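Long-range contacts in oxalate biosynthetic component 1 (Burkholderia thailandensis, PDB 5IKY), which produces oxalate in quorum-sensing-dependent oxalogenesis, as a bifunctional enzyme combining serine hydrolase activity with an additional lyase activity: residues N253-M264 against L276-G284; L267-I275 against A518-R529. All coordinates share one frame; numbering follows the deposited sequence.

Contact 1 (N253-M264 against L276-G284); sequences NHIVLDDYDRIM and LNLSTSARG
Asn253 ND2 spends its amide protons on two acceptors. Asn253 ND2 donates to Arg283 O at 3.0 Å with an N-H...O angle of 156°; the oxygen lies near the amide plane, and the donor meets a lone pair in the carbonyl plane. Asn253 ND2 also donates to water 1 at 3.2 Å, which in turn bonds Ser279 OG at 2.8 Å and Ser281 O at 3.0 Å, so a single water ties Asn253 to both serines. The asparagine's first torsion, 180°, sets CG beside the carbonyl carbon and turns the amide to the 279-283 loop. On that loop Arg283 N donates to Ser281 OG at 3.0 Å, an ST turn that fixes the hydroxyl and the course of the chain carrying Arg283 O.

Further along, the packing becomes apolar. Ile255 CD1 lies against the loop backbone, nearest Ser279 O. Leu278 lies over one face of the Tyr260 ring near its rim, CD1 above it and CD2 closest, 3.7 Å from Tyr260 CE1. Met264 folds back at both chi2 and chi3, which carries CE to Leu276 CD1 at 3.6 Å and leaves SD against Leu278 CD2. The segment axes of helix 257-264 and strand 276-278 run antiparallel (177°), as expected for a helix returning to the next parallel strand of a TIM-barrel-like sheet.

Asn253 OD1 accepts from His227 ND1, and His227 is a magnesium ligand. With both amide ends engaged, the chemistry is consistent with Asn253 acting as a second-shell residue that orients His227, the loop holding Asn253 in turn.

Contact 2 (L267-I275 against A518-R529); sequences LLDLEPSAI and AETLRDELGMSR
A bend at chi2 (-56°) in Arg529 and another at chi3 (85°) in Arg522 swing the two guanidinium groups onto successive carbonyls of the turn at Pro272, Ser273 and Ala274. Arg529 NE donates to Pro272 O at 2.8 Å with an N-H...O angle of 162°; the acceptor is in the guanidinium plane, and the donor stands nearly along the C=O axis. NH2 of Arg529 adds a weak bond to the same oxygen, so the guanidinium edge is held by two of its nitrogens. The Leu268 side chain crosses that of Arg529 at about a right angle, Leu268 CD2 being 3.4 Å from Arg529 NH2.

Arg522 NH1 reaches Ser273 O at 3.0 Å, in its own guanidinium plane but well above the plane of the carbonyl, and makes a weak second bond to Ala274 O. Arg522 NE donates to Met527 O at 2.7 Å, a bond that restrains the group's rotation; Met527 N closes the Schellman motif by bonding back to Arg522 O.

Beside these bonds, Ala518 CB sits 3.2 Å from Ser273 O. Ile275 slides antiparallel past Arg522, its CG1 3.7 Å from Arg522 CG, while the Ile275 side chain crosses that of Leu521, Ile275 CD1 meeting Leu521 CD2 at 3.7 Å. Glu519 lays CG against Ser273 OG, its carboxylate being bound mainly to the backbone of Asn706 and Gly708.

The contact thus joins the turn before strand 275-278 to a helix 243 residues later. Three main-chain oxygens receive cationic donors, and Asp309 probably offsets the neighbouring guanidinium charges, although its pair with Arg529 is long and weak and the position of Arg522 NH2 less certain.

Contacts 1 and 2 share one helix-to-strand unit of the barrel-like sheet: both use helix 257-270, and strand 275-278 gives Ile275 to contact 2 and Leu276 and Leu278 to contact 1. Their centres are 19 Å apart, yet their apolar parts join directly, with Leu276 CD2 4.1 Å from Leu267 CD1 and Leu276 CD1 4.2 Å from Leu268 CD2. The metal site falls to contact 1, at the C-terminal end of the strand, where the side chain of Ser279 lies about 4 Å from the magnesium ion. Contact 2 secures the strand's other end to helix 518-524, so one short strand connects the metal-site loop with a distant part of the chain.

Contact 1 (N253-M264 against L276-G284)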
loop_
_atom_site.group_PDB
_atom_site.type_symbol
_atom_site.label_atom_id
_atom_site.label_comp_id
_atom_site.label_asym_id
_atom_site.label_seq_id
_atom_site.Cartn_x
_atom_site.Cartn_y
_atom_site.Cartn_z
ATOM N N ASN A 253 19.701 1.246 -22.018
ATOM C CA ASN A 253 19.771 0.455 -20.800
ATOM C C ASN A 253 21.158 0.568 -20.199
ATOM O O ASN A 253 22.157 0.268 -20.851
ATOM C CB ASN A 253 19.428 -1.008 -21.068
ATOM C CG ASN A 253 19.494 -1.858 -19.815
ATOM O OD1 ASN A 253 18.670 -1.714 -18.912
ATOM N ND2 ASN A 253 20.471 -2.758 -19.758
ATOM N N HIS A 254 21.212 1.024 -18.955
ATOM C CA HIS A 254 22.473 1.308 -18.295
ATOM C C HIS A 254 22.250 1.387 -16.797
ATOM O O HIS A 254 21.222 1.888 -16.343
ATOM C CB HIS A 254 23.074 2.617 -18.814
ATOM C CG HIS A 254 24.462 2.883 -18.321
ATOM N ND1 HIS A 254 25.567 2.225 -18.818
ATOM C CD2 HIS A 254 24.924 3.732 -17.375
ATOM C CE1 HIS A 254 26.650 2.660 -18.201
ATOM N NE2 HIS A 254 26.289 3.574 -17.317
ATOM N N ILE A 255 23.209 0.894 -16.028
ATOM C CA ILE A 255 23.101 0.948 -14.580
ATOM C C ILE A 255 23.551 2.323 -14.090
ATOM O O ILE A 255 24.732 2.664 -14.156
ATOM C CB ILE A 255 23.921 -0.177 -13.925
ATOM C CG1 ILE A 255 23.439 -1.527 -14.456
ATOM C CG2 ILE A 255 23.795 -0.130 -12.410
ATOM C CD1 ILE A 255 24.168 -2.710 -13.881
ATOM N N VAL A 256 22.590 3.119 -13.631
ATOM C CA VAL A 256 22.858 4.482 -13.177
ATOM C C VAL A 256 22.841 4.538 -11.655
ATOM O O VAL A 256 21.787 4.399 -11.031
ATOM C CB VAL A 256 21.828 5.484 -13.742
ATOM C CG1 VAL A 256 22.203 6.907 -13.363
ATOM C CG2 VAL A 256 21.724 5.345 -15.252
ATOM N N LEU A 257 24.010 4.742 -11.060
ATOM C CA LEU A 257 24.151 4.652 -9.612
ATOM C C LEU A 257 23.428 5.782 -8.885
ATOM O O LEU A 257 22.868 5.574 -7.808
ATOM C CB LEU A 257 25.632 4.629 -9.228
ATOM C CG LEU A 257 26.402 3.456 -9.841
ATOM C CD1 LEU A 257 27.850 3.436 -9.386
ATOM C CD2 LEU A 257 25.714 2.141 -9.513
ATOM N N ASP A 258 23.432 6.974 -9.472
ATOM C CA ASP A 258 22.753 8.116 -8.868
ATOM C C ASP A 258 21.240 7.921 -8.834
ATOM O O ASP A 258 20.577 8.351 -7.892
ATOM C CB ASP A 258 23.099 9.409 -9.610
ATOM C CG ASP A 258 24.532 9.849 -9.378
ATOM O OD1 ASP A 258 25.118 9.452 -8.348
ATOM O OD2 ASP A 258 25.070 10.596 -10.221
ATOM N N ASP A 259 20.694 7.273 -9.860
ATOM C CA ASP A 259 19.267 6.963 -9.878
ATOM C C ASP A 259 18.903 5.984 -8.765
ATOM O O ASP A 259 17.920 6.188 -8.053
ATOM C CB ASP A 259 18.848 6.396 -11.235
ATOM C CG ASP A 259 18.667 7.476 -12.286
ATOM O OD1 ASP A 259 18.597 8.668 -11.913
ATOM O OD2 ASP A 259 18.586 7.131 -13.485
ATOM N N TYR A 260 19.701 4.931 -8.605
ATOM C CA TYR A 260 19.435 3.941 -7.568
ATOM C C TYR A 260 19.670 4.511 -6.173
ATOM O O TYR A 260 19.032 4.086 -5.209
ATOM C CB TYR A 260 20.289 2.688 -7.780
ATOM C CG TYR A 260 19.724 1.743 -8.817
ATOM C CD1 TYR A 260 18.454 1.198 -8.664
ATOM C CD2 TYR A 260 20.457 1.392 -9.944
ATOM C CE1 TYR A 260 17.926 0.335 -9.604
ATOM C CE2 TYR A 260 19.936 0.522 -10.892
ATOM C CZ TYR A 260 18.669 0.000 -10.716
ATOM O OH TYR A 260 18.143 -0.861 -11.651
ATOM N N ASP A 261 20.577 5.479 -6.068
ATOM C CA ASP A 261 20.817 6.164 -4.801
ATOM C C ASP A 261 19.580 6.944 -4.370
ATOM O O ASP A 261 19.418 7.261 -3.191
ATOM C CB ASP A 261 22.019 7.107 -4.899
ATOM C CG ASP A 261 23.346 6.373 -4.882
ATOM O OD1 ASP A 261 23.370 5.189 -4.482
ATOM O OD2 ASP A 261 24.368 6.985 -5.259
ATOM N N ARG A 262 18.717 7.254 -5.333
ATOM C CA ARG A 262 17.464 7.953 -5.056
ATOM C C ARG A 262 16.293 6.975 -4.981
ATOM O O ARG A 262 15.494 7.023 -4.046
ATOM C CB ARG A 262 17.196 9.017 -6.124
ATOM N N ILE A 263 16.205 6.086 -5.965
ATOM C CA ILE A 263 15.111 5.119 -6.048
ATOM C C ILE A 263 15.010 4.204 -4.824
ATOM O O ILE A 263 13.942 4.084 -4.217
ATOM C CB ILE A 263 15.248 4.235 -7.306
ATOM C CG1 ILE A 263 15.046 5.070 -8.570
ATOM C CG2 ILE A 263 14.254 3.084 -7.266
ATOM C CD1 ILE A 263 15.332 4.314 -9.847
ATOM N N MET A 264 16.119 3.567 -4.463
ATOM C CA MET A 264 16.104 2.550 -3.413
ATOM C C MET A 264 15.704 3.071 -2.026
ATOM O O MET A 264 14.826 2.486 -1.393
ATOM C CB MET A 264 17.466 1.849 -3.343
ATOM C CG MET A 264 17.800 1.059 -4.597
ATOM S SD MET A 264 16.646 -0.300 -4.843
ATOM C CE MET A 264 17.080 -1.333 -3.450
ATOM N N LEU A 276 12.572 -6.148 -3.821
ATOM C CA LEU A 276 13.210 -5.348 -4.857
ATOM C C LEU A 276 14.209 -6.184 -5.640
ATOM O O LEU A 276 15.089 -6.835 -5.069
ATOM C CB LEU A 276 13.892 -4.126 -4.240
ATOM C CG LEU A 276 12.947 -3.274 -3.388
ATOM C CD1 LEU A 276 13.669 -2.097 -2.743
ATOM C CD2 LEU A 276 11.765 -2.793 -4.218
ATOM N N ASN A 277 14.056 -6.160 -6.957
ATOM C CA ASN A 277 14.863 -6.970 -7.857
ATOM C C ASN A 277 15.555 -6.076 -8.881
ATOM O O ASN A 277 14.901 -5.482 -9.740
ATOM C CB ASN A 277 13.977 -8.024 -8.533
ATOM C CG ASN A 277 14.738 -8.923 -9.487
ATOM O OD1 ASN A 277 15.946 -8.777 -9.680
ATOM N ND2 ASN A 277 14.030 -9.878 -10.080
ATOM N N LEU A 278 16.877 -5.970 -8.780
ATOM C CA LEU A 278 17.634 -5.092 -9.669
ATOM C C LEU A 278 18.274 -5.864 -10.814
ATOM O O LEU A 278 18.826 -6.948 -10.623
ATOM C CB LEU A 278 18.713 -4.329 -8.898
ATOM C CG LEU A 278 18.281 -3.551 -7.653
ATOM C CD1 LEU A 278 19.386 -2.598 -7.228
ATOM C CD2 LEU A 278 16.973 -2.804 -7.880
ATOM N N SER A 279 18.194 -5.294 -12.008
ATOM C CA SER A 279 18.802 -5.891 -13.186
ATOM C C SER A 279 20.317 -5.712 -13.164
ATOM O O SER A 279 20.817 -4.651 -12.795
ATOM C CB SER A 279 18.215 -5.272 -14.456
ATOM O OG SER A 279 18.680 -5.939 -15.611
ATOM N N THR A 280 21.045 -6.755 -13.547
ATOM C CA THR A 280 22.492 -6.660 -13.689
ATOM C C THR A 280 22.847 -6.748 -15.167
ATOM O O THR A 280 24.016 -6.837 -15.538
ATOM C CB THR A 280 23.227 -7.766 -12.906
ATOM O OG1 THR A 280 22.876 -9.047 -13.443
ATOM C CG2 THR A 280 22.850 -7.717 -11.432
ATOM N N SER A 281 21.810 -6.717 -15.998
ATOM C CA SER A 281 21.941 -6.882 -17.441
ATOM C C SER A 281 22.860 -5.845 -18.079
ATOM O O SER A 281 22.859 -4.674 -17.696
ATOM C CB SER A 281 20.559 -6.822 -18.094
ATOM O OG SER A 281 20.657 -6.770 -19.502
ATOM N N ALA A 282 23.644 -6.290 -19.055
ATOM C CA ALA A 282 24.490 -5.389 -19.828
ATOM C C ALA A 282 23.958 -5.260 -21.253
ATOM O O ALA A 282 24.701 -4.926 -22.177
ATOM C CB ALA A 282 25.928 -5.879 -19.836
ATOM N N ARG A 283 22.665 -5.529 -21.420
ATOM C CA ARG A 283 21.998 -5.397 -22.712
ATOM C C ARG A 283 22.046 -3.955 -23.202
ATOM O O ARG A 283 21.687 -3.032 -22.472
ATOM C CB ARG A 283 20.547 -5.874 -22.615
ATOM C CG ARG A 283 19.792 -5.897 -23.937
ATOM C CD ARG A 283 18.367 -6.390 -23.723
ATOM N NE ARG A 283 17.663 -6.653 -24.976
ATOM C CZ ARG A 283 16.450 -7.196 -25.047
ATOM N NH1 ARG A 283 15.880 -7.404 -26.227
ATOM N NH2 ARG A 283 15.807 -7.535 -23.935
ATOM N N GLY A 284 22.493 -3.766 -24.440
ATOM C CA GLY A 284 22.638 -2.436 -25.004
ATOM C C GLY A 284 24.068 -1.942 -24.917
ATOM O O GLY A 284 24.410 -0.893 -25.462
HETATM O O HOH W 1 20.141 -3.829 -16.766
#

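Contact 2 (L267-I275 against A518-R529)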
loop_
_atom_site.group_PDB
_atom_site.type_symbol
_atom_site.label_atom_id
_atom_site.label_comp_id
_atom_site.label_asym_id
_atom_site.label_seq_id
_atom_site.Cartn_x
_atom_site.Cartn_y
_atom_site.Cartn_z
ATOM N N LEU A 267 11.907 3.812 -2.034
ATOM C CA LEU A 267 11.088 2.605 -2.009
ATOM C C LEU A 267 11.153 1.901 -0.655
ATOM O O LEU A 267 10.148 1.379 -0.180
ATOM C CB LEU A 267 11.513 1.647 -3.123
ATOM C CG LEU A 267 11.021 2.022 -4.522
ATOM C CD1 LEU A 267 11.498 1.018 -5.563
ATOM C CD2 LEU A 267 9.504 2.128 -4.532
ATOM N N LEU A 268 12.330 1.888 -0.037
ATOM C CA LEU A 268 12.482 1.305 1.294
ATOM C C LEU A 268 11.625 2.043 2.326
ATOM O O LEU A 268 11.131 1.441 3.278
ATOM C CB LEU A 268 13.948 1.323 1.727
ATOM C CG LEU A 268 14.920 0.379 1.017
ATOM C CD1 LEU A 268 16.335 0.667 1.477
ATOM C CD2 LEU A 268 14.563 -1.077 1.269
ATOM N N ASP A 269 11.457 3.349 2.128
ATOM C CA ASP A 269 10.642 4.175 3.019
ATOM C C ASP A 269 9.147 4.017 2.760
ATOM O O ASP A 269 8.359 3.859 3.694
ATOM C CB ASP A 269 11.021 5.652 2.880
ATOM C CG ASP A 269 12.123 6.070 3.832
ATOM O OD1 ASP A 269 12.221 5.483 4.930
ATOM O OD2 ASP A 269 12.881 7.003 3.489
ATOM N N LEU A 270 8.761 4.071 1.489
ATOM C CA LEU A 270 7.353 4.065 1.106
ATOM C C LEU A 270 6.791 2.653 0.943
ATOM O O LEU A 270 5.592 2.430 1.127
ATOM C CB LEU A 270 7.163 4.851 -0.193
ATOM C CG LEU A 270 7.445 6.354 -0.140
ATOM C CD1 LEU A 270 7.368 6.965 -1.528
ATOM C CD2 LEU A 270 6.461 7.037 0.786
ATOM N N GLU A 271 7.654 1.708 0.585
ATOM C CA GLU A 271 7.233 0.328 0.349
ATOM C C GLU A 271 8.186 -0.669 1.014
ATOM O O GLU A 271 8.885 -1.409 0.324
ATOM C CB GLU A 271 7.153 0.048 -1.154
ATOM C CG GLU A 271 6.301 1.039 -1.943
ATOM C CD GLU A 271 4.810 0.817 -1.754
ATOM O OE1 GLU A 271 4.419 -0.268 -1.274
ATOM O OE2 GLU A 271 4.028 1.732 -2.086
ATOM N N PRO A 272 8.199 -0.702 2.358
ATOM C CA PRO A 272 9.186 -1.455 3.146
ATOM C C PRO A 272 9.205 -2.963 2.885
ATOM O O PRO A 272 10.262 -3.584 3.005
ATOM C CB PRO A 272 8.761 -1.183 4.597
ATOM C CG PRO A 272 7.919 0.042 4.538
ATOM C CD PRO A 272 7.219 -0.016 3.220
ATOM N N SER A 273 8.060 -3.544 2.541
ATOM C CA SER A 273 7.971 -4.993 2.378
ATOM C C SER A 273 8.193 -5.443 0.937
ATOM O O SER A 273 8.428 -6.625 0.680
ATOM C CB SER A 273 6.614 -5.498 2.872
ATOM O OG SER A 273 6.457 -5.249 4.259
ATOM N N ALA A 274 8.120 -4.500 0.005
ATOM C CA ALA A 274 8.276 -4.807 -1.412
ATOM C C ALA A 274 9.605 -5.494 -1.687
ATOM O O ALA A 274 10.660 -5.008 -1.282
ATOM C CB ALA A 274 8.158 -3.537 -2.247
ATOM N N ILE A 275 9.548 -6.634 -2.366
ATOM C CA ILE A 275 10.756 -7.340 -2.760
ATOM C C ILE A 275 11.350 -6.642 -3.976
ATOM O O ILE A 275 10.709 -6.536 -5.020
ATOM C CB ILE A 275 10.476 -8.824 -3.061
ATOM C CG1 ILE A 275 10.034 -9.537 -1.783
ATOM C CG2 ILE A 275 11.707 -9.504 -3.645
ATOM C CD1 ILE A 275 9.546 -10.954 -2.001
ATOM N N ALA A 518 3.794 -9.190 -0.851
ATOM C CA ALA A 518 5.229 -9.143 -0.595
ATOM C C ALA A 518 5.613 -9.742 0.759
ATOM O O ALA A 518 6.542 -10.541 0.841
ATOM C CB ALA A 518 5.728 -7.706 -0.697
ATOM N N GLU A 519 4.893 -9.359 1.811
ATOM C CA GLU A 519 5.189 -9.828 3.165
ATOM C C GLU A 519 5.136 -11.347 3.269
ATOM O O GLU A 519 6.023 -11.968 3.853
ATOM C CB GLU A 519 4.217 -9.210 4.168
ATOM C CG GLU A 519 4.761 -7.994 4.895
ATOM C CD GLU A 519 3.717 -7.328 5.768
ATOM O OE1 GLU A 519 3.594 -6.085 5.707
ATOM O OE2 GLU A 519 3.018 -8.050 6.513
ATOM N N THR A 520 4.090 -11.939 2.703
ATOM C CA THR A 520 3.937 -13.387 2.710
ATOM C C THR A 520 5.049 -14.053 1.904
ATOM O O THR A 520 5.588 -15.087 2.306
ATOM C CB THR A 520 2.566 -13.806 2.143
ATOM O OG1 THR A 520 1.526 -13.158 2.883
ATOM C CG2 THR A 520 2.382 -15.315 2.215
ATOM N N LEU A 521 5.398 -13.449 0.773
ATOM C CA LEU A 521 6.399 -14.021 -0.118
ATOM C C LEU A 521 7.784 -14.003 0.518
ATOM O O LEU A 521 8.566 -14.939 0.339
ATOM C CB LEU A 521 6.421 -13.277 -1.456
ATOM C CG LEU A 521 7.289 -13.917 -2.542
ATOM C CD1 LEU A 521 6.911 -15.377 -2.733
ATOM C CD2 LEU A 521 7.153 -13.165 -3.849
ATOM N N ARG A 522 8.082 -12.944 1.266
ATOM C CA ARG A 522 9.366 -12.845 1.951
ATOM C C ARG A 522 9.546 -14.003 2.930
ATOM O O ARG A 522 10.667 -14.454 3.164
ATOM C CB ARG A 522 9.502 -11.502 2.679
ATOM C CG ARG A 522 9.470 -10.299 1.753
ATOM C CD ARG A 522 9.820 -9.013 2.481
ATOM N NE ARG A 522 11.262 -8.827 2.547
ATOM C CZ ARG A 522 11.943 -7.989 1.777
ATOM N NH1 ARG A 522 11.311 -7.228 0.892
ATOM N NH2 ARG A 522 13.257 -7.893 1.910
ATOM N N ASP A 523 8.442 -14.488 3.491
ATOM C CA ASP A 523 8.488 -15.667 4.353
ATOM C C ASP A 523 8.752 -16.926 3.533
ATOM O O ASP A 523 9.564 -17.764 3.920
ATOM C CB ASP A 523 7.189 -15.824 5.147
ATOM C CG ASP A 523 7.015 -14.749 6.208
ATOM O OD1 ASP A 523 7.991 -14.021 6.491
ATOM O OD2 ASP A 523 5.903 -14.647 6.770
ATOM N N GLU A 524 8.064 -17.051 2.403
ATOM C CA GLU A 524 8.213 -18.218 1.536
ATOM C C GLU A 524 9.620 -18.342 0.952
ATOM O O GLU A 524 10.089 -19.446 0.683
ATOM C CB GLU A 524 7.195 -18.172 0.394
ATOM C CG GLU A 524 5.795 -18.623 0.769
ATOM C CD GLU A 524 4.862 -18.664 -0.428
ATOM O OE1 GLU A 524 5.318 -19.060 -1.521
ATOM O OE2 GLU A 524 3.674 -18.307 -0.275
ATOM N N LEU A 525 10.285 -17.210 0.750
ATOM C CA LEU A 525 11.597 -17.201 0.109
ATOM C C LEU A 525 12.724 -17.068 1.127
ATOM O O LEU A 525 13.901 -17.117 0.769
ATOM C CB LEU A 525 11.686 -16.062 -0.913
ATOM C CG LEU A 525 10.610 -16.018 -2.001
ATOM C CD1 LEU A 525 10.848 -14.855 -2.959
ATOM C CD2 LEU A 525 10.556 -17.335 -2.761
ATOM N N GLY A 526 12.360 -16.898 2.393
ATOM C CA GLY A 526 13.337 -16.682 3.442
ATOM C C GLY A 526 13.991 -15.315 3.347
ATOM O O GLY A 526 15.211 -15.203 3.431
ATOM N N MET A 527 13.179 -14.275 3.172
ATOM C CA MET A 527 13.690 -12.915 3.012
ATOM C C MET A 527 12.979 -11.918 3.916
ATOM O O MET A 527 12.784 -10.762 3.534
ATOM C CB MET A 527 13.545 -12.446 1.562
ATOM C CG MET A 527 14.313 -13.249 0.538
ATOM S SD MET A 527 13.926 -12.673 -1.125
ATOM C CE MET A 527 15.050 -13.675 -2.092
ATOM N N SER A 528 12.586 -12.357 5.105
ATOM C CA SER A 528 11.857 -11.489 6.023
ATOM C C SER A 528 12.704 -10.283 6.419
ATOM O O SER A 528 13.923 -10.383 6.539
ATOM C CB SER A 528 11.421 -12.265 7.266
ATOM O OG SER A 528 12.542 -12.788 7.956
ATOM N N ARG A 529 12.048 -9.141 6.598
ATOM C CA ARG A 529 12.721 -7.909 6.997
ATOM C C ARG A 529 13.305 -8.039 8.402
ATOM O O ARG A 529 12.803 -8.820 9.211
ATOM C CB ARG A 529 11.745 -6.731 6.931
ATOM C CG ARG A 529 11.456 -6.233 5.525
ATOM C CD ARG A 529 12.736 -5.868 4.809
ATOM N NE ARG A 529 12.492 -5.090 3.599
ATOM C CZ ARG A 529 13.410 -4.869 2.664
ATOM N NH1 ARG A 529 14.626 -5.384 2.794
ATOM N NH2 ARG A 529 13.111 -4.150 1.593
#